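Local coordinates for protein neurotoxin (Clostridium botulinum, PDB 2QN0) that acts as the zinc-dependent light chain protease of botulinum neurotoxin serotype C1, probably cutting the neuronal SNARE proteins syntaxin and SNAP-25, at residues E34-F37 / I43-I46; V333-S336 / V340-N343. All blocks are in the same frame, centred on the assembly; numbering follows the deposited sequence.

Interaction 1. Residues E34-F37 / I43-I46; sequences EKAF and IWVI
Ala36 meets two larger side chains of the neighbouring strand, and its small size lets both come close. CG1 of Ile46 packs 3.7 Å from Ala36 CB, while Trp44 brings CE3 of its indole to 3.9 Å from the same Ala36 CB. The indole arrives obliquely and also lies against the carbonyl of Phe37, with Trp44 CE3 3.4 Å from Phe37 C. Ile46 divides its branches: CG2, pointing anti to the backbone N, turns to Glu34 and touches Glu34 CB at 3.6 Å, the two side chains crossing at about a right angle. Beyond this methyl the extended glutamate carries its carboxylate to Asn27, which hydrogen-bonds OE2.

The other face of the hairpin is built by Phe37 and Val45, an antiparallel hydrogen-bonded pair whose Phe37 CB and Val45 CG1 lie 3.8 Å apart. With CG anti to the carbonyl carbon (chi1 -51°), the Phe37 ring turns its edge to Val45 O, which lies in the ring plane; Leu87 of helix 80-97 packs on both side chains. Phe37 N bonds Val45 O at 2.9 Å, and Val45 N returns the link to Phe37 O at 2.8 Å. The reciprocal bonds satisfy these buried polar groups amid largely apolar side chains, whereas the buried carboxylate of Glu34, also close to Asp48, may have a raised affinity for a proton.

Interaction 2. Residues V333-S336 / V340-N343; sequences VVES and VTVN
This is a short two-stranded beta hairpin near the protein surface, joining the end of helix 319-330 to the start of helix 344-357. Its centre is the hydrogen-bonded pair Val333 and Thr341: Val333 N reaches Thr341 O at 2.8 Å, and Thr341 N reaches Val333 O at 2.8 Å.

On the face carrying these two residues, Thr341 also meets Glu335, just past the strand. Its OG1, set between the backbone N and the carbonyl carbon (chi1 60°), donates to Glu335 OE2 at 2.9 Å, arriving on the anti side and 17° out of the carboxylate plane. A bend at chi2 (-62°) folds the glutamate back, so that Glu335 CG also touches Thr341 CG2 at 3.8 Å. At the other end Val333 CG2 rests 3.6 Å from Asn343 CB; the amide oxygen of Asn343, the N-cap residue, accepts from the N of Lys346. Val334 and Val340 occupy the opposite face and pack on Ile327 of helix 319-330.

Glu335 also touches a crystal neighbour, and its conformation in solution could differ. Threonine suits its place because the hydroxyl donates to the carboxylate while the methyl packs on Glu335 CG; one such bond at a partly exposed site probably holds the glutamate only loosely.

In the fold
Both interactions are antiparallel beta hairpins, closed one after the other along the chain, yet they belong to different parts of the protease. Interaction 1 is part of the large mixed sheet, between strands 19-23 and 156-159, and its centre lies about 14 Å from the centre of the chain. Interaction 2 is an isolated pair of strands among helices, its centre about 31 Å from the same point. Their centres are about 37 Å apart and their nearest atoms about 25 Å, so neither touches the other. The zinc ion is bound by His229 and His233, on helix 223-238, and by Glu269. Neither contact supplies a metal ligand; each ties together the strands of its own hairpin.

Interaction 1. Residues E34-F37 / I43-I46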
loop_
_atom_site.group_PDB
_atom_site.type_symbol
_atom_site.label_atom_id
_atom_site.label_comp_id
_atom_site.label_asym_id
_atom_site.label_seq_id
_atom_site.Cartn_x
_atom_site.Cartn_y
_atom_site.Cartn_z
ATOM N N GLU A 34 -11.593 12.646 -10.767
ATOM C CA GLU A 34 -12.106 11.466 -10.079
ATOM C C GLU A 34 -12.521 11.786 -8.652
ATOM O O GLU A 34 -11.792 12.457 -7.922
ATOM C CB GLU A 34 -11.036 10.369 -10.060
ATOM C CG GLU A 34 -10.629 9.875 -11.433
ATOM C CD GLU A 34 -9.476 8.885 -11.369
ATOM O OE1 GLU A 34 -8.307 9.322 -11.350
ATOM O OE2 GLU A 34 -9.745 7.672 -11.324
ATOM N N LYS A 35 -13.691 11.297 -8.249
ATOM C CA LYS A 35 -14.182 11.542 -6.898
ATOM C C LYS A 35 -13.306 10.784 -5.901
ATOM O O LYS A 35 -13.053 9.592 -6.071
ATOM C CB LYS A 35 -15.643 11.099 -6.773
ATOM C CG LYS A 35 -16.342 11.626 -5.526
ATOM C CD LYS A 35 -17.845 11.401 -5.605
ATOM C CE LYS A 35 -18.559 11.996 -4.399
ATOM N NZ LYS A 35 -20.036 11.833 -4.516
ATOM N N ALA A 36 -12.848 11.490 -4.870
ATOM C CA ALA A 36 -11.972 10.917 -3.850
ATOM C C ALA A 36 -12.526 11.103 -2.438
ATOM O O ALA A 36 -13.243 12.067 -2.162
ATOM C CB ALA A 36 -10.589 11.552 -3.955
ATOM N N PHE A 37 -12.164 10.185 -1.542
ATOM C CA PHE A 37 -12.637 10.201 -0.160
ATOM C C PHE A 37 -11.475 10.053 0.822
ATOM O O PHE A 37 -10.605 9.201 0.635
ATOM C CB PHE A 37 -13.616 9.046 0.051
ATOM C CG PHE A 37 -14.714 8.992 -0.976
ATOM C CD1 PHE A 37 -15.982 9.491 -0.685
ATOM C CD2 PHE A 37 -14.468 8.478 -2.244
ATOM C CE1 PHE A 37 -16.991 9.479 -1.650
ATOM C CE2 PHE A 37 -15.468 8.461 -3.218
ATOM C CZ PHE A 37 -16.735 8.967 -2.916
ATOM N N ILE A 43 -4.509 9.877 4.035
ATOM C CA ILE A 43 -4.761 8.669 3.254
ATOM C C ILE A 43 -6.103 8.852 2.546
ATOM O O ILE A 43 -7.134 9.031 3.196
ATOM C CB ILE A 43 -4.866 7.413 4.138
ATOM C CG1 ILE A 43 -3.546 7.169 4.879
ATOM C CG2 ILE A 43 -5.205 6.200 3.262
ATOM C CD1 ILE A 43 -3.601 5.988 5.839
ATOM N N TRP A 44 -6.081 8.808 1.218
ATOM C CA TRP A 44 -7.285 8.975 0.414
ATOM C C TRP A 44 -7.573 7.738 -0.416
ATOM O O TRP A 44 -6.686 6.926 -0.672
ATOM C CB TRP A 44 -7.125 10.155 -0.546
ATOM C CG TRP A 44 -7.062 11.488 0.118
ATOM C CD1 TRP A 44 -6.010 12.020 0.810
ATOM C CD2 TRP A 44 -8.113 12.456 0.171
ATOM N NE1 TRP A 44 -6.343 13.267 1.293
ATOM C CE2 TRP A 44 -7.630 13.557 0.915
ATOM C CE3 TRP A 44 -9.420 12.501 -0.337
ATOM C CZ2 TRP A 44 -8.409 14.694 1.164
ATOM C CZ3 TRP A 44 -10.198 13.633 -0.088
ATOM C CH2 TRP A 44 -9.687 14.713 0.656
ATOM N N VAL A 45 -8.826 7.596 -0.836
ATOM C CA VAL A 45 -9.205 6.481 -1.684
ATOM C C VAL A 45 -10.018 6.987 -2.871
ATOM O O VAL A 45 -10.928 7.804 -2.711
ATOM C CB VAL A 45 -10.032 5.416 -0.916
ATOM C CG1 VAL A 45 -11.267 6.044 -0.302
ATOM C CG2 VAL A 45 -10.429 4.286 -1.868
ATOM N N ILE A 46 -9.642 6.533 -4.062
ATOM C CA ILE A 46 -10.347 6.862 -5.300
ATOM C C ILE A 46 -10.763 5.482 -5.797
ATOM O O ILE A 46 -9.941 4.729 -6.322
ATOM C CB ILE A 46 -9.424 7.531 -6.334
ATOM C CG1 ILE A 46 -8.877 8.846 -5.772
ATOM C CG2 ILE A 46 -10.205 7.800 -7.623
ATOM C CD1 ILE A 46 -7.905 9.557 -6.703
#

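Interaction 2. Residues V333-S336 / V340-N343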
loop_
_atom_site.group_PDB
_atom_site.type_symbol
_atom_site.label_atom_id
_atom_site.label_comp_id
_atom_site.label_asym_id
_atom_site.label_seq_id
_atom_site.Cartn_x
_atom_site.Cartn_y
_atom_site.Cartn_z
ATOM N N VAL A 333 17.642 14.421 15.993
ATOM C CA VAL A 333 17.906 15.070 17.269
ATOM C C VAL A 333 18.221 16.538 17.021
ATOM O O VAL A 333 18.792 16.895 15.989
ATOM C CB VAL A 333 19.108 14.419 17.993
ATOM C CG1 VAL A 333 19.412 15.169 19.286
ATOM C CG2 VAL A 333 18.803 12.962 18.286
ATOM N N VAL A 334 17.833 17.389 17.964
ATOM C CA VAL A 334 18.095 18.814 17.841
ATOM C C VAL A 334 19.097 19.218 18.911
ATOM O O VAL A 334 18.809 19.131 20.105
ATOM C CB VAL A 334 16.810 19.642 18.021
ATOM C CG1 VAL A 334 17.127 21.124 17.890
ATOM C CG2 VAL A 334 15.776 19.227 16.982
ATOM N N GLU A 335 20.277 19.644 18.473
ATOM C CA GLU A 335 21.331 20.067 19.388
ATOM C C GLU A 335 20.915 21.349 20.101
ATOM O O GLU A 335 20.036 22.073 19.632
ATOM C CB GLU A 335 22.630 20.315 18.618
ATOM C CG GLU A 335 23.162 19.113 17.851
ATOM C CD GLU A 335 23.522 17.950 18.756
ATOM O OE1 GLU A 335 24.249 18.169 19.747
ATOM O OE2 GLU A 335 23.083 16.815 18.472
ATOM N N SER A 336 21.548 21.624 21.236
ATOM C CA SER A 336 21.244 22.827 22.001
ATOM C C SER A 336 21.408 24.048 21.105
ATOM O O SER A 336 20.740 25.066 21.293
ATOM C CB SER A 336 22.186 22.939 23.200
ATOM O OG SER A 336 23.538 22.955 22.775
ATOM N N VAL A 340 20.209 20.291 13.443
ATOM C CA VAL A 340 19.564 18.989 13.351
ATOM C C VAL A 340 20.600 17.919 13.022
ATOM O O VAL A 340 21.311 18.025 12.023
ATOM C CB VAL A 340 18.486 18.980 12.248
ATOM C CG1 VAL A 340 17.812 17.613 12.188
ATOM C CG2 VAL A 340 17.451 20.069 12.521
ATOM N N THR A 341 20.677 16.890 13.859
ATOM C CA THR A 341 21.626 15.806 13.634
ATOM C C THR A 341 20.942 14.445 13.654
ATOM O O THR A 341 19.861 14.283 14.226
ATOM C CB THR A 341 22.736 15.802 14.703
ATOM O OG1 THR A 341 22.152 15.621 15.998
ATOM C CG2 THR A 341 23.503 17.119 14.678
ATOM N N VAL A 342 21.586 13.466 13.028
ATOM C CA VAL A 342 21.057 12.112 12.978
ATOM C C VAL A 342 21.674 11.266 14.086
ATOM O O VAL A 342 22.895 11.190 14.216
ATOM C CB VAL A 342 21.370 11.433 11.625
ATOM C CG1 VAL A 342 20.728 10.055 11.578
ATOM C CG2 VAL A 342 20.870 12.295 10.475
ATOM N N ASN A 343 20.823 10.645 14.893
ATOM C CA ASN A 343 21.280 9.779 15.973
ATOM C C ASN A 343 21.208 8.357 15.419
ATOM O O ASN A 343 20.124 7.874 15.092
ATOM C CB ASN A 343 20.363 9.931 17.189
ATOM C CG ASN A 343 20.730 8.993 18.324
ATOM O OD1 ASN A 343 20.624 7.773 18.197
ATOM N ND2 ASN A 343 21.166 9.561 19.443
#